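Local coordinates for protein nucleoside diphosphate kinase (Encephalitozoon cuniculi, PDB 3MPD) that probably transfers the gamma phosphate of ATP to nucleoside diphosphates through a phosphohistidine intermediate, supplying nucleoside triphosphates other than ATP, at residues Thr104-Tyr109 with Asn116-Ser121. Sequence-based numbering, arbitrary orientation.
Sequences TIRGDY and NIIHGS
The guanidinium of Arg106 and the side-chain amide of Asn116 stack with planes only 10° apart; ND2 of Asn116 sits over one guanidinium face, offset toward its rim and 3.2 Å from CZ of Arg106. Since ND2 and the guanidinium nitrogens are all donors, the overlap is a stack and not a bond; the amide is held by partners elsewhere, OD1 by Lys13 and ND2 by the carbonyl of Thr95. At the guanidinium edge, NE of Arg106 donates in plane to a lone pair of Asn116 O (3.0 Å, N-H...O 157°). NH2 of Arg106 reaches Ile118 O at 2.7 Å, with the acceptor tilted 21° out of the guanidinium plane, and also donates to a water that accepts from Gly120 N. Two carbonyls and a water thus fix the group's rotation. The side chain is extended from CG to NE, which carries the charge from helix 105-109 to strand 118-120.

Beside this polar layer, CG2 of Ile105 meets CG2 of Ile117 at 3.6 Å, and CD1 of Ile105 touches CD1 of Ile118 at 3.9 Å, the latter two side chains crossing at about a right angle. Helix 22-32 adds Phe29 against Ile105 and Ile25 against Ile117. Thr104 N-caps the short helix, its OG1 accepting from Gly107 N.

Arg106 and Asn116 are both assigned by similarity to ATP binding. Asn116 lies three residues before His119, the probable phosphohistidine, whose NE2 is hydrogen-bonded to Glu130; NH2 of Arg106 is 5.9 Å from ND1 of His119, near but not in contact, consistent with the nucleotide-binding site of the nucleoside diphosphate kinase family.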
# COMPACT_ATOMS: atom_id res chain seq x y z
N THR A 104 -12.74 1.67 -16.28
CA THR A 104 -12.87 1.57 -14.80
C THR A 104 -12.15 0.32 -14.31
O THR A 104 -11.86 -0.59 -15.09
CB THR A 104 -14.36 1.51 -14.31
OG1 THR A 104 -15.01 0.33 -14.81
CG2 THR A 104 -15.16 2.77 -14.75
N ILE A 105 -11.88 0.25 -13.02
CA ILE A 105 -11.26 -0.91 -12.42
C ILE A 105 -12.08 -2.18 -12.68
O ILE A 105 -11.54 -3.18 -13.11
CB ILE A 105 -11.04 -0.68 -10.91
CG1 ILE A 105 -9.93 0.37 -10.74
CG2 ILE A 105 -10.62 -1.96 -10.23
CD1 ILE A 105 -9.86 0.94 -9.30
N ARG A 106 -13.38 -2.12 -12.41
CA ARG A 106 -14.25 -3.30 -12.63
C ARG A 106 -14.44 -3.58 -14.11
O ARG A 106 -14.47 -4.73 -14.53
CB ARG A 106 -15.60 -3.13 -11.93
CG ARG A 106 -15.43 -3.20 -10.40
CD ARG A 106 -16.70 -2.81 -9.63
NE ARG A 106 -16.53 -3.02 -8.18
CZ ARG A 106 -17.31 -2.44 -7.28
NH1 ARG A 106 -18.27 -1.62 -7.68
NH2 ARG A 106 -17.13 -2.65 -5.99
N GLY A 107 -14.57 -2.53 -14.91
CA GLY A 107 -14.70 -2.73 -16.36
C GLY A 107 -13.48 -3.41 -17.01
O GLY A 107 -13.63 -4.17 -17.97
N ASP A 108 -12.29 -3.07 -16.53
CA ASP A 108 -11.04 -3.56 -17.15
C ASP A 108 -10.59 -4.94 -16.61
O ASP A 108 -9.98 -5.72 -17.34
CB ASP A 108 -9.90 -2.55 -16.92
CG ASP A 108 -10.07 -1.25 -17.74
OD1 ASP A 108 -10.86 -1.20 -18.72
OD2 ASP A 108 -9.41 -0.27 -17.38
N TYR A 109 -10.90 -5.23 -15.35
CA TYR A 109 -10.33 -6.44 -14.69
C TYR A 109 -11.40 -7.38 -14.16
O TYR A 109 -11.12 -8.55 -13.91
CB TYR A 109 -9.41 -6.03 -13.50
CG TYR A 109 -8.37 -4.97 -13.82
CD1 TYR A 109 -7.48 -5.14 -14.86
CD2 TYR A 109 -8.24 -3.82 -13.04
CE1 TYR A 109 -6.52 -4.15 -15.20
CE2 TYR A 109 -7.25 -2.82 -13.34
CZ TYR A 109 -6.39 -3.01 -14.43
OH TYR A 109 -5.44 -2.06 -14.78
N ASN A 116 -15.58 -8.55 -7.68
CA ASN A 116 -15.53 -7.32 -8.45
C ASN A 116 -14.40 -6.41 -7.93
O ASN A 116 -14.55 -5.22 -7.93
CB ASN A 116 -16.89 -6.64 -8.45
CG ASN A 116 -17.33 -6.18 -7.07
OD1 ASN A 116 -16.70 -6.46 -6.05
ND2 ASN A 116 -18.44 -5.44 -7.05
N ILE A 117 -13.31 -7.03 -7.46
CA ILE A 117 -11.94 -6.45 -7.37
C ILE A 117 -11.67 -5.62 -6.11
O ILE A 117 -10.56 -5.66 -5.55
CB ILE A 117 -11.57 -5.57 -8.61
CG1 ILE A 117 -11.85 -6.31 -9.94
CG2 ILE A 117 -10.11 -5.07 -8.53
CD1 ILE A 117 -11.08 -7.66 -10.08
N ILE A 118 -12.65 -4.80 -5.72
CA ILE A 118 -12.39 -3.67 -4.85
C ILE A 118 -13.71 -3.20 -4.23
O ILE A 118 -14.80 -3.38 -4.80
CB ILE A 118 -11.69 -2.49 -5.67
CG1 ILE A 118 -11.16 -1.37 -4.77
CG2 ILE A 118 -12.62 -1.94 -6.77
CD1 ILE A 118 -10.36 -0.28 -5.63
N HIS A 119 -13.61 -2.64 -3.03
CA HIS A 119 -14.72 -1.94 -2.42
C HIS A 119 -14.35 -0.47 -2.31
O HIS A 119 -13.23 -0.17 -1.89
CB HIS A 119 -14.93 -2.47 -1.00
CG HIS A 119 -15.76 -1.55 -0.17
ND1 HIS A 119 -17.14 -1.57 -0.18
CD2 HIS A 119 -15.40 -0.56 0.69
CE1 HIS A 119 -17.60 -0.63 0.62
NE2 HIS A 119 -16.57 -0.01 1.17
N GLY A 120 -15.27 0.44 -2.62
CA GLY A 120 -15.06 1.85 -2.25
C GLY A 120 -16.30 2.37 -1.56
O GLY A 120 -17.40 1.98 -1.92
N SER A 121 -16.14 3.25 -0.56
CA SER A 121 -17.31 3.80 0.15
C SER A 121 -18.34 4.42 -0.81
O SER A 121 -17.98 4.99 -1.82
CB SER A 121 -16.89 4.86 1.18
OG SER A 121 -15.89 4.36 2.04
O HOH W 1 -17.72 -0.74 -3.98